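Local coordinates for ORC1-type DNA replication protein 2 (Aeropyrum pernix, PDB 1W5T) that binds DNA and ATP and takes part in regulating DNA replication, as an archaeal Cdc6/Orc protein with an AAA+ ATPase domain and a winged-helix domain, at residues N40-G45 with E78-E83; N99-L104 with L123-A128; E304-H309 with K360-L365; I312-I317 with G366-K371. All coordinates share one frame; numbering follows the deposited sequence.

Contact 1 of 4, residues N40-G45 with E78-E83; sequences NRLLSG and EAAAKE
Leu42 and Leu43, side by side in the last turn of helix 28-43, meet Ala80 in the last turn of helix 65-82 and Glu83 just beyond it; helix 65-82 is the one that follows the Walker A loop of the ATPase domain. The side chain of Leu42 can be followed outward. Its CB leaves the helix in the direction of 78-83, and CG stands opposite the backbone N (chi1 -154°), beside the carbonyl carbon. Of the two methyls, CD1 does the touching and lies 3.7 Å from Ala80 CB. Alanine suits that place because its single methyl lets the leucine tip come close to the helix, and both residues are buried, with Leu85 of the following loop also against Leu42. Leu43 reaches out nearer the solvent. Its CD1 lies 3.9 Å from Glu83 CG, and the two side chains cross at roughly a right angle. Glu83 thus offers its aliphatic part to the leucine; its chain bends at chi2 (-71°), and the carboxylate lies farther off, with CD 5.0 Å from Leu43 CD1. Behind the leucines, Gly45 ends helix 28-43 in a Schellman motif, its positive phi a conformation that glycine adopts easily. No hydrogen bond or salt bridge spans the two segments, so the contact rests on dispersion and the burial of a few methyl and methylene groups, a modest seam of 140 Å² between two helix ends.

Contact 2 of 4, residues N99-L104 with L123-A128; sequences NLYTIL and LDILKA
Two neighbouring helices of the AAA+ domain, 100-111 and 122-136, run nearly parallel here and are joined by a small apolar interface in which Leu104 and Tyr101 receive Ile125. The short helical segments cross at 23° with their axes 9.8 Å apart, a separation filled by branched aliphatic side chains. Leu104 lies at the centre. Its CD1 comes to 3.9 Å from Ile125 CB. Its own CB meets Ile125 CG2 at 3.9 Å. The other methyl, CD2, touches Leu126 CD1 at 4.0 Å, the two leucines crossing at about a right angle. Ile125 also has two partners: CB and CG2 lie against Leu104, whereas CD1, at the end of an extended chain (chi2 175°), arrives obliquely at the Tyr101 ring, 3.8 Å from CD1 of the tyrosine. A tyrosine fits this margin because its ring can pack against the isoleucine while its OH hydrogen-bonds Val117 O in the connection between the helices. At the start of the first helix Asn99 is the N-cap, its OD1 accepting from Thr102 N at 2.8 Å. On the second helix, Lys127 NZ meets Asp124 OD1 from above the carboxylate plane, a salt bridge of 2.7 Å. The cap and the salt bridge each act within one helix, Tyr101 OH reaches the connecting loop, and the faces between the segments meet through apolar groups alone.

Contact 3 of 4, residues E304-H309 with K360-L365; sequences EALSIH and KHLTSL
His361 has CG opposite its backbone N (chi1 -168°), and Leu365, one helical turn later, has CG opposite its carbonyl carbon (chi1 -78°); together these torsions bring an imidazole and a leucine methyl to the same end of Leu306. Leu306 itself sits in the non-helical linker just before helix 308-322, and its side chain forks between partners. CD1 meets Leu365 CD1 tip to tip at 3.5 Å and also lies near the plane of the His361 ring, at its edge, 3.9 Å from CE1. The second branch, CD2, touches Leu362 CD2 at 4.0 Å. A branched leucine serves well here, since its two methyls let one residue touch three others. Leu365 CG meanwhile lies 3.9 Å above one face of the imidazole, offset toward the rim, so the ring is packed at that face and at an edge. Histidine suits the margin of such a cluster: its CE1-H corner can lie against a methyl while the adjacent ND1 is hydrogen-bonded to Glu310 OE2. Ser307 is the N-cap of helix 308-322, its OG accepting a weak bond from His309 N. The contact lies within the winged-helix domain: the linker entering helix 308-322 is laid against the end of helix 352-364, Leu362 continues inward to Ile313 and Leu314 of helix 308-322, and helix 392-408 packs against Ile308 beyond the linker.

Contact 4 of 4, residues I312-I317 with G366-K371; sequences IILRLI and GLVDAK
Leu314 holds the closely packed part of this contact, its two methyls meeting Leu367 and Val368 where helix 308-322 lies against the beginning of strand 368-372. Leu314 CG is directed opposite its backbone N (chi1 -174°), which sends both methyls on toward the residues that follow helix 352-364. CD2 meets Leu367 CD1 at 3.7 Å, the two side chains at about a right angle, and CD1 lies 3.9 Å from Val368 CG1. The looser part is at Ile317, one turn further along the helix, whose CD1 stands 4.2 Å from that same Val368 CG1. Valine suits a strand residue facing a helix: it is beta-branched and compact, and one methyl, CG1, can touch both helix residues. Leucine and isoleucine, with longer chains, reach from the helix to the strand. Further along the strand the chain comes to the surface: Ala370 and Lys371 are exposed and Asp369 is partly so, its OD2 forming a salt bridge with Arg385 NE of the adjoining strand. Gly366 takes a positive phi as the chain leaves helix 352-364 in a Schellman motif. Backbone hydrogen bonds tie Asp369 to Arg385 and Lys371 to Leu383. A helix bedded on a small antiparallel sheet, with one strand following a helix after a short turn, is the pattern of the winged-helix fold that forms the C-terminal domain of this protein.

Contacts 3 and 4 adjoin in the winged-helix domain: their centres are 9 Å apart, both use helix 308-322, and helix 352-364 leads through the short turn at Gly366 into strand 368-372. Leu362 O and Leu367 N make a probable hydrogen bond of 3.2 Å, and Leu362 CB packs 3.8 Å from Val368 CG1. Contacts 1 and 2, in the ATPase part, do not touch, their nearest atoms being about 17 Å apart. The centres of contacts 1 and 4 are 48 Å apart. All four lie away from the annotated ATP-binding residues, although contact 1 uses the far end of the helix beginning at Lys65, and Leu365 and Leu367 lie near the presumed P-loop without touching it.

Contact 1 of 4, residues N40-G45 with E78-E83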
loop_
_atom_site.group_PDB
_atom_site.type_symbol
_atom_site.label_atom_id
_atom_site.label_comp_id
_atom_site.label_asym_id
_atom_site.label_seq_id
_atom_site.Cartn_x
_atom_site.Cartn_y
_atom_site.Cartn_z
ATOM N N ASN A 40 -3.534 -18.944 16.428
ATOM C CA ASN A 40 -2.938 -20.268 16.627
ATOM C C ASN A 40 -1.859 -20.305 17.718
ATOM O O ASN A 40 -1.848 -21.212 18.543
ATOM C CB ASN A 40 -2.276 -20.782 15.322
ATOM C CG ASN A 40 -3.268 -21.241 14.301
ATOM O OD1 ASN A 40 -2.896 -21.470 13.151
ATOM N ND2 ASN A 40 -4.531 -21.399 14.697
ATOM N N ARG A 41 -0.913 -19.362 17.642
ATOM C CA ARG A 41 0.128 -19.193 18.662
ATOM C C ARG A 41 -0.522 -18.793 19.999
ATOM O O ARG A 41 -0.190 -19.326 21.039
ATOM C CB ARG A 41 1.140 -18.151 18.187
ATOM C CG ARG A 41 2.297 -17.882 19.121
ATOM C CD ARG A 41 3.670 -18.471 18.718
ATOM N NE ARG A 41 3.894 -18.657 17.304
ATOM C CZ ARG A 41 4.816 -19.406 16.725
ATOM N NH1 ARG A 41 4.856 -19.386 15.403
ATOM N NH2 ARG A 41 5.672 -20.178 17.411
ATOM N N LEU A 42 -1.494 -17.885 19.957
ATOM C CA LEU A 42 -2.027 -17.313 21.178
ATOM C C LEU A 42 -2.996 -18.242 21.900
ATOM O O LEU A 42 -2.965 -18.333 23.100
ATOM C CB LEU A 42 -2.684 -15.983 20.847
ATOM C CG LEU A 42 -2.876 -14.813 21.801
ATOM C CD1 LEU A 42 -4.367 -14.503 21.820
ATOM C CD2 LEU A 42 -2.272 -15.007 23.186
ATOM N N LEU A 43 -3.880 -18.885 21.155
ATOM C CA LEU A 43 -4.902 -19.747 21.736
ATOM C C LEU A 43 -4.333 -21.121 22.167
ATOM O O LEU A 43 -5.009 -21.882 22.835
ATOM C CB LEU A 43 -6.041 -19.936 20.754
ATOM C CG LEU A 43 -7.284 -19.080 20.924
ATOM C CD1 LEU A 43 -7.049 -17.717 21.626
ATOM C CD2 LEU A 43 -7.916 -18.881 19.578
ATOM N N SER A 44 -3.085 -21.401 21.792
ATOM C CA SER A 44 -2.379 -22.591 22.250
ATOM C C SER A 44 -1.379 -22.315 23.390
ATOM O O SER A 44 -0.498 -23.146 23.639
ATOM C CB SER A 44 -1.640 -23.216 21.085
ATOM O OG SER A 44 -0.336 -22.684 20.980
ATOM N N GLY A 45 -1.499 -21.160 24.060
ATOM C CA GLY A 45 -0.700 -20.849 25.247
ATOM C C GLY A 45 0.736 -20.452 24.967
ATOM O O GLY A 45 1.533 -20.266 25.878
ATOM N N GLU A 78 -11.046 -9.384 18.838
ATOM C CA GLU A 78 -12.358 -9.962 19.165
ATOM C C GLU A 78 -12.268 -11.456 19.525
ATOM O O GLU A 78 -12.822 -11.879 20.557
ATOM C CB GLU A 78 -13.469 -9.758 18.120
ATOM C CG GLU A 78 -13.199 -8.836 16.947
ATOM C CD GLU A 78 -14.404 -8.702 15.972
ATOM O OE1 GLU A 78 -15.403 -9.453 16.135
ATOM O OE2 GLU A 78 -14.326 -7.838 15.033
ATOM N N ALA A 79 -11.565 -12.234 18.693
ATOM C CA ALA A 79 -11.476 -13.685 18.909
ATOM C C ALA A 79 -10.741 -14.028 20.224
ATOM O O ALA A 79 -11.104 -14.998 20.920
ATOM C CB ALA A 79 -10.836 -14.382 17.735
ATOM N N ALA A 80 -9.746 -13.227 20.579
ATOM C CA ALA A 80 -8.983 -13.528 21.772
ATOM C C ALA A 80 -9.800 -13.198 23.027
ATOM O O ALA A 80 -9.665 -13.865 24.054
ATOM C CB ALA A 80 -7.625 -12.809 21.779
ATOM N N ALA A 81 -10.662 -12.187 22.921
ATOM C CA ALA A 81 -11.540 -11.843 24.017
ATOM C C ALA A 81 -12.589 -12.915 24.310
ATOM O O ALA A 81 -12.936 -13.105 25.466
ATOM C CB ALA A 81 -12.198 -10.468 23.801
ATOM N N LYS A 82 -13.103 -13.609 23.293
ATOM C CA LYS A 82 -14.017 -14.738 23.550
ATOM C C LYS A 82 -13.392 -15.767 24.505
ATOM O O LYS A 82 -14.086 -16.405 25.268
ATOM C CB LYS A 82 -14.446 -15.421 22.247
ATOM C CG LYS A 82 -15.616 -14.728 21.534
ATOM C CD LYS A 82 -15.460 -14.831 20.008
ATOM C CE LYS A 82 -16.552 -15.694 19.384
ATOM N NZ LYS A 82 -17.458 -14.896 18.481
ATOM N N GLU A 83 -12.074 -15.919 24.432
ATOM C CA GLU A 83 -11.317 -16.775 25.345
ATOM C C GLU A 83 -10.760 -15.994 26.568
ATOM O O GLU A 83 -9.963 -16.510 27.359
ATOM C CB GLU A 83 -10.182 -17.439 24.576
ATOM C CG GLU A 83 -10.614 -18.104 23.265
ATOM C CD GLU A 83 -11.450 -19.368 23.476
ATOM O OE1 GLU A 83 -12.212 -19.752 22.546
ATOM O OE2 GLU A 83 -11.344 -19.977 24.574
#

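Contact 2 of 4, residues N99-L104 with L123-A128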
loop_
_atom_site.group_PDB
_atom_site.type_symbol
_atom_site.label_atom_id
_atom_site.label_comp_id
_atom_site.label_asym_id
_atom_site.label_seq_id
_atom_site.Cartn_x
_atom_site.Cartn_y
_atom_site.Cartn_z
ATOM N N ASN A 99 12.770 8.015 13.785
ATOM C CA ASN A 99 13.614 7.072 14.519
ATOM C C ASN A 99 12.796 6.046 15.307
ATOM O O ASN A 99 11.580 6.199 15.468
ATOM C CB ASN A 99 14.517 7.834 15.485
ATOM C CG ASN A 99 13.780 8.953 16.194
ATOM O OD1 ASN A 99 12.619 8.790 16.590
ATOM N ND2 ASN A 99 14.439 10.117 16.337
ATOM N N LEU A 100 13.475 5.005 15.797
ATOM C CA LEU A 100 12.861 3.972 16.606
ATOM C C LEU A 100 12.333 4.558 17.914
ATOM O O LEU A 100 11.302 4.116 18.448
ATOM C CB LEU A 100 13.856 2.841 16.890
ATOM C CG LEU A 100 13.286 1.504 17.397
ATOM C CD1 LEU A 100 12.426 0.781 16.348
ATOM C CD2 LEU A 100 14.401 0.572 17.860
ATOM N N TYR A 101 13.039 5.561 18.430
ATOM C CA TYR A 101 12.593 6.215 19.641
ATOM C C TYR A 101 11.175 6.781 19.432
ATOM O O TYR A 101 10.333 6.668 20.321
ATOM C CB TYR A 101 13.577 7.304 20.104
ATOM C CG TYR A 101 12.998 8.134 21.240
ATOM C CD1 TYR A 101 13.220 7.795 22.572
ATOM C CD2 TYR A 101 12.189 9.251 20.969
ATOM C CE1 TYR A 101 12.649 8.571 23.605
ATOM C CE2 TYR A 101 11.640 10.005 21.969
ATOM C CZ TYR A 101 11.864 9.670 23.275
ATOM O OH TYR A 101 11.296 10.445 24.262
ATOM N N THR A 102 10.933 7.390 18.271
ATOM C CA THR A 102 9.630 7.984 17.989
ATOM C C THR A 102 8.559 6.914 17.735
ATOM O O THR A 102 7.479 7.012 18.277
ATOM C CB THR A 102 9.704 9.014 16.806
ATOM O OG1 THR A 102 10.669 10.028 17.110
ATOM C CG2 THR A 102 8.412 9.822 16.672
ATOM N N ILE A 103 8.877 5.895 16.945
ATOM C CA ILE A 103 7.982 4.742 16.737
ATOM C C ILE A 103 7.479 4.170 18.079
ATOM O O ILE A 103 6.264 4.018 18.308
ATOM C CB ILE A 103 8.674 3.669 15.819
ATOM C CG1 ILE A 103 8.714 4.183 14.371
ATOM C CG2 ILE A 103 7.954 2.304 15.881
ATOM C CD1 ILE A 103 9.894 3.716 13.542
ATOM N N LEU A 104 8.438 3.945 18.982
ATOM C CA LEU A 104 8.160 3.420 20.303
ATOM C C LEU A 104 7.288 4.312 21.177
ATOM O O LEU A 104 6.386 3.831 21.880
ATOM C CB LEU A 104 9.452 3.082 21.030
ATOM C CG LEU A 104 10.184 1.863 20.501
ATOM C CD1 LEU A 104 11.312 1.644 21.467
ATOM C CD2 LEU A 104 9.341 0.624 20.384
ATOM N N LEU A 123 15.530 0.841 23.361
ATOM C CA LEU A 123 15.581 -0.429 24.078
ATOM C C LEU A 123 14.844 -0.371 25.412
ATOM O O LEU A 123 14.139 -1.318 25.763
ATOM C CB LEU A 123 17.047 -0.864 24.295
ATOM C CG LEU A 123 17.390 -2.042 25.226
ATOM C CD1 LEU A 123 16.816 -3.345 24.674
ATOM C CD2 LEU A 123 18.910 -2.204 25.474
ATOM N N ASP A 124 15.016 0.719 26.159
ATOM C CA ASP A 124 14.480 0.813 27.517
ATOM C C ASP A 124 12.958 0.924 27.471
ATOM O O ASP A 124 12.257 0.320 28.293
ATOM C CB ASP A 124 15.078 1.997 28.280
ATOM C CG ASP A 124 16.468 1.710 28.852
ATOM O OD1 ASP A 124 17.185 0.759 28.430
ATOM O OD2 ASP A 124 16.950 2.434 29.757
ATOM N N ILE A 125 12.461 1.652 26.475
ATOM C CA ILE A 125 11.022 1.771 26.265
ATOM C C ILE A 125 10.366 0.404 25.953
ATOM O O ILE A 125 9.269 0.100 26.391
ATOM C CB ILE A 125 10.684 2.779 25.134
ATOM C CG1 ILE A 125 11.250 4.185 25.417
ATOM C CG2 ILE A 125 9.170 2.831 24.942
ATOM C CD1 ILE A 125 11.023 5.200 24.243
ATOM N N LEU A 126 11.076 -0.386 25.175
ATOM C CA LEU A 126 10.689 -1.717 24.828
ATOM C C LEU A 126 10.662 -2.595 26.077
ATOM O O LEU A 126 9.730 -3.374 26.252
ATOM C CB LEU A 126 11.664 -2.247 23.774
ATOM C CG LEU A 126 11.163 -3.330 22.812
ATOM C CD1 LEU A 126 9.913 -2.901 22.090
ATOM C CD2 LEU A 126 12.254 -3.691 21.818
ATOM N N LYS A 127 11.664 -2.444 26.945
ATOM C CA LYS A 127 11.691 -3.160 28.236
ATOM C C LYS A 127 10.490 -2.824 29.096
ATOM O O LYS A 127 9.896 -3.738 29.619
ATOM C CB LYS A 127 12.971 -2.875 29.047
ATOM C CG LYS A 127 14.251 -3.372 28.410
ATOM C CD LYS A 127 15.433 -3.135 29.362
ATOM C CE LYS A 127 16.789 -3.226 28.655
ATOM N NZ LYS A 127 17.508 -1.886 28.709
ATOM N N ALA A 128 10.160 -1.536 29.243
ATOM C CA ALA A 128 9.032 -1.073 30.093
ATOM C C ALA A 128 7.676 -1.577 29.552
ATOM O O ALA A 128 6.747 -1.927 30.311
ATOM C CB ALA A 128 9.027 0.429 30.207
#

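Contact 3 of 4, residues E304-H309 with K360-L365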
loop_
_atom_site.group_PDB
_atom_site.type_symbol
_atom_site.label_atom_id
_atom_site.label_comp_id
_atom_site.label_asym_id
_atom_site.label_seq_id
_atom_site.Cartn_x
_atom_site.Cartn_y
_atom_site.Cartn_z
ATOM N N GLU A 304 11.906 10.476 -10.296
ATOM C CA GLU A 304 13.092 11.226 -9.900
ATOM C C GLU A 304 14.248 10.319 -9.519
ATOM O O GLU A 304 15.400 10.707 -9.650
ATOM C CB GLU A 304 12.761 12.131 -8.703
ATOM C CG GLU A 304 11.787 13.268 -9.005
ATOM C CD GLU A 304 11.631 14.307 -7.885
ATOM O OE1 GLU A 304 11.607 13.967 -6.661
ATOM O OE2 GLU A 304 11.499 15.497 -8.247
ATOM N N ALA A 305 13.938 9.124 -9.020
ATOM C CA ALA A 305 14.950 8.127 -8.697
ATOM C C ALA A 305 15.533 7.468 -9.939
ATOM O O ALA A 305 16.555 6.804 -9.877
ATOM C CB ALA A 305 14.374 7.058 -7.784
ATOM N N LEU A 306 14.887 7.642 -11.073
ATOM C CA LEU A 306 15.337 6.987 -12.304
ATOM C C LEU A 306 16.407 7.833 -13.004
ATOM O O LEU A 306 16.310 9.038 -13.005
ATOM C CB LEU A 306 14.129 6.811 -13.235
ATOM C CG LEU A 306 13.443 5.456 -13.308
ATOM C CD1 LEU A 306 13.538 4.662 -11.952
ATOM C CD2 LEU A 306 12.001 5.559 -13.903
ATOM N N SER A 307 17.396 7.187 -13.603
ATOM C CA SER A 307 18.340 7.810 -14.520
ATOM C C SER A 307 17.709 8.359 -15.829
ATOM O O SER A 307 16.679 7.885 -16.289
ATOM C CB SER A 307 19.459 6.821 -14.832
ATOM O OG SER A 307 19.250 6.132 -16.051
ATOM N N ILE A 308 18.337 9.380 -16.392
ATOM C CA ILE A 308 17.872 10.097 -17.582
ATOM C C ILE A 308 17.509 9.118 -18.683
ATOM O O ILE A 308 16.564 9.299 -19.431
ATOM C CB ILE A 308 19.012 11.030 -18.106
ATOM C CG1 ILE A 308 19.383 12.083 -17.073
ATOM C CG2 ILE A 308 18.631 11.710 -19.391
ATOM C CD1 ILE A 308 20.679 12.818 -17.399
ATOM N N HIS A 309 18.287 8.052 -18.741
ATOM C CA HIS A 309 18.206 7.130 -19.833
ATOM C C HIS A 309 17.015 6.213 -19.751
ATOM O O HIS A 309 16.350 5.996 -20.760
ATOM C CB HIS A 309 19.548 6.446 -20.027
ATOM C CG HIS A 309 20.473 7.268 -20.866
ATOM N ND1 HIS A 309 20.490 7.189 -22.245
ATOM C CD2 HIS A 309 21.321 8.272 -20.538
ATOM C CE1 HIS A 309 21.345 8.075 -22.725
ATOM N NE2 HIS A 309 21.864 8.743 -21.709
ATOM N N LYS A 360 14.393 -3.752 -18.399
ATOM C CA LYS A 360 14.076 -4.653 -17.295
ATOM C C LYS A 360 13.597 -3.909 -16.057
ATOM O O LYS A 360 12.535 -4.198 -15.541
ATOM C CB LYS A 360 15.267 -5.529 -16.925
ATOM C CG LYS A 360 14.802 -6.913 -16.504
ATOM C CD LYS A 360 14.176 -7.710 -17.685
ATOM C CE LYS A 360 14.305 -9.248 -17.447
ATOM N NZ LYS A 360 14.886 -9.515 -16.076
ATOM N N HIS A 361 14.380 -2.934 -15.613
ATOM C CA HIS A 361 14.050 -2.173 -14.429
ATOM C C HIS A 361 12.695 -1.478 -14.524
ATOM O O HIS A 361 11.933 -1.494 -13.559
ATOM C CB HIS A 361 15.131 -1.169 -14.116
ATOM C CG HIS A 361 14.981 -0.566 -12.772
ATOM N ND1 HIS A 361 14.948 0.798 -12.569
ATOM C CD2 HIS A 361 14.794 -1.138 -11.559
ATOM C CE1 HIS A 361 14.760 1.039 -11.283
ATOM N NE2 HIS A 361 14.675 -0.119 -10.648
ATOM N N LEU A 362 12.406 -0.870 -15.681
ATOM C CA LEU A 362 11.119 -0.234 -15.939
ATOM C C LEU A 362 10.032 -1.263 -15.771
ATOM O O LEU A 362 8.999 -0.967 -15.189
ATOM C CB LEU A 362 11.006 0.394 -17.358
ATOM C CG LEU A 362 11.809 1.692 -17.636
ATOM C CD1 LEU A 362 11.897 2.088 -19.122
ATOM C CD2 LEU A 362 11.389 2.894 -16.773
ATOM N N THR A 363 10.273 -2.472 -16.269
ATOM C CA THR A 363 9.294 -3.530 -16.182
ATOM C C THR A 363 9.030 -3.923 -14.724
ATOM O O THR A 363 7.879 -4.053 -14.302
ATOM C CB THR A 363 9.750 -4.757 -17.014
ATOM O OG1 THR A 363 9.501 -4.482 -18.396
ATOM C CG2 THR A 363 8.876 -5.966 -16.718
ATOM N N SER A 364 10.102 -4.095 -13.968
ATOM C CA SER A 364 9.990 -4.516 -12.578
ATOM C C SER A 364 9.359 -3.445 -11.711
ATOM O O SER A 364 8.847 -3.749 -10.625
ATOM C CB SER A 364 11.342 -4.927 -12.023
ATOM O OG SER A 364 12.123 -3.809 -11.806
ATOM N N LEU A 365 9.362 -2.200 -12.192
ATOM C CA LEU A 365 8.746 -1.112 -11.433
ATOM C C LEU A 365 7.273 -1.051 -11.777
ATOM O O LEU A 365 6.560 -0.183 -11.273
ATOM C CB LEU A 365 9.398 0.255 -11.688
ATOM C CG LEU A 365 10.737 0.633 -11.027
ATOM C CD1 LEU A 365 11.364 1.869 -11.708
ATOM C CD2 LEU A 365 10.633 0.866 -9.508
#

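Contact 4 of 4, residues I312-I317 with G366-K371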
loop_
_atom_site.group_PDB
_atom_site.type_symbol
_atom_site.label_atom_id
_atom_site.label_comp_id
_atom_site.label_asym_id
_atom_site.label_seq_id
_atom_site.Cartn_x
_atom_site.Cartn_y
_atom_site.Cartn_z
ATOM N N ILE A 312 14.131 8.580 -20.672
ATOM C CA ILE A 312 13.987 8.684 -22.122
ATOM C C ILE A 312 13.207 7.487 -22.739
ATOM O O ILE A 312 12.363 7.663 -23.606
ATOM C CB ILE A 312 15.376 8.905 -22.820
ATOM C CG1 ILE A 312 15.901 10.298 -22.523
ATOM C CG2 ILE A 312 15.261 8.796 -24.322
ATOM C CD1 ILE A 312 17.396 10.319 -22.361
ATOM N N ILE A 313 13.499 6.295 -22.268
ATOM C CA ILE A 313 12.849 5.075 -22.730
ATOM C C ILE A 313 11.396 4.998 -22.275
ATOM O O ILE A 313 10.486 4.657 -23.084
ATOM C CB ILE A 313 13.636 3.842 -22.272
ATOM C CG1 ILE A 313 15.083 3.935 -22.805
ATOM C CG2 ILE A 313 12.923 2.579 -22.748
ATOM C CD1 ILE A 313 16.125 2.997 -22.074
ATOM N N LEU A 314 11.169 5.342 -21.010
ATOM C CA LEU A 314 9.808 5.464 -20.499
ATOM C C LEU A 314 8.956 6.428 -21.350
ATOM O O LEU A 314 7.827 6.118 -21.735
ATOM C CB LEU A 314 9.793 5.869 -19.018
ATOM C CG LEU A 314 8.417 5.883 -18.332
ATOM C CD1 LEU A 314 7.718 4.544 -18.534
ATOM C CD2 LEU A 314 8.526 6.176 -16.810
ATOM N N ARG A 315 9.518 7.591 -21.634
ATOM C CA ARG A 315 8.857 8.582 -22.464
ATOM C C ARG A 315 8.464 8.017 -23.830
ATOM O O ARG A 315 7.340 8.195 -24.284
ATOM C CB ARG A 315 9.746 9.817 -22.643
ATOM C CG ARG A 315 8.954 11.028 -23.087
ATOM C CD ARG A 315 9.569 11.790 -24.212
ATOM N NE ARG A 315 9.097 13.176 -24.234
ATOM C CZ ARG A 315 8.234 13.666 -25.129
ATOM N NH1 ARG A 315 7.880 14.938 -25.071
ATOM N NH2 ARG A 315 7.724 12.895 -26.091
ATOM N N LEU A 316 9.387 7.299 -24.452
ATOM C CA LEU A 316 9.159 6.799 -25.786
ATOM C C LEU A 316 8.063 5.738 -25.801
ATOM O O LEU A 316 7.200 5.733 -26.679
ATOM C CB LEU A 316 10.457 6.256 -26.380
ATOM C CG LEU A 316 11.545 7.246 -26.791
ATOM C CD1 LEU A 316 12.837 6.489 -26.885
ATOM C CD2 LEU A 316 11.233 7.976 -28.120
ATOM N N ILE A 317 8.098 4.847 -24.804
ATOM C CA ILE A 317 7.073 3.831 -24.634
ATOM C C ILE A 317 5.732 4.514 -24.392
ATOM O O ILE A 317 4.730 4.101 -24.942
ATOM C CB ILE A 317 7.457 2.886 -23.503
ATOM C CG1 ILE A 317 8.633 2.006 -23.944
ATOM C CG2 ILE A 317 6.259 2.058 -23.037
ATOM C CD1 ILE A 317 9.061 0.886 -22.968
ATOM N N GLY A 366 6.848 -1.968 -12.646
ATOM C CA GLY A 366 5.479 -2.039 -13.108
ATOM C C GLY A 366 5.051 -0.920 -14.026
ATOM O O GLY A 366 3.861 -0.747 -14.275
ATOM N N LEU A 367 6.005 -0.143 -14.512
ATOM C CA LEU A 367 5.689 1.011 -15.358
ATOM C C LEU A 367 5.366 0.586 -16.789
ATOM O O LEU A 367 4.622 1.260 -17.486
ATOM C CB LEU A 367 6.833 2.030 -15.379
ATOM C CG LEU A 367 7.023 2.817 -14.092
ATOM C CD1 LEU A 367 8.321 3.613 -14.128
ATOM C CD2 LEU A 367 5.801 3.718 -13.858
ATOM N N VAL A 368 5.958 -0.528 -17.213
ATOM C CA VAL A 368 5.804 -1.000 -18.568
ATOM C C VAL A 368 5.567 -2.497 -18.539
ATOM O O VAL A 368 6.193 -3.207 -17.757
ATOM C CB VAL A 368 7.019 -0.572 -19.501
ATOM C CG1 VAL A 368 7.661 0.708 -19.049
ATOM C CG2 VAL A 368 8.074 -1.642 -19.649
ATOM N N ASP A 369 4.633 -2.985 -19.350
ATOM C CA ASP A 369 4.540 -4.447 -19.533
ATOM C C ASP A 369 5.374 -4.888 -20.741
ATOM O O ASP A 369 5.493 -4.176 -21.749
ATOM C CB ASP A 369 3.100 -4.988 -19.647
ATOM C CG ASP A 369 2.104 -4.254 -18.755
ATOM O OD1 ASP A 369 2.204 -4.332 -17.511
ATOM O OD2 ASP A 369 1.157 -3.602 -19.226
ATOM N N ALA A 370 5.957 -6.070 -20.588
ATOM C CA ALA A 370 6.758 -6.729 -21.607
ATOM C C ALA A 370 6.148 -8.099 -21.911
ATOM O O ALA A 370 5.742 -8.825 -20.995
ATOM C CB ALA A 370 8.185 -6.885 -21.135
ATOM N N LYS A 371 6.048 -8.419 -23.199
ATOM C CA LYS A 371 5.521 -9.699 -23.674
ATOM C C LYS A 371 6.276 -10.086 -24.969
ATOM O O LYS A 371 6.556 -9.219 -25.811
ATOM C CB LYS A 371 3.996 -9.624 -23.877
ATOM C CG LYS A 371 3.511 -9.778 -25.311
ATOM C CD LYS A 371 2.219 -9.019 -25.569
ATOM C CE LYS A 371 1.051 -9.971 -25.887
ATOM N NZ LYS A 371 -0.253 -9.260 -26.143
#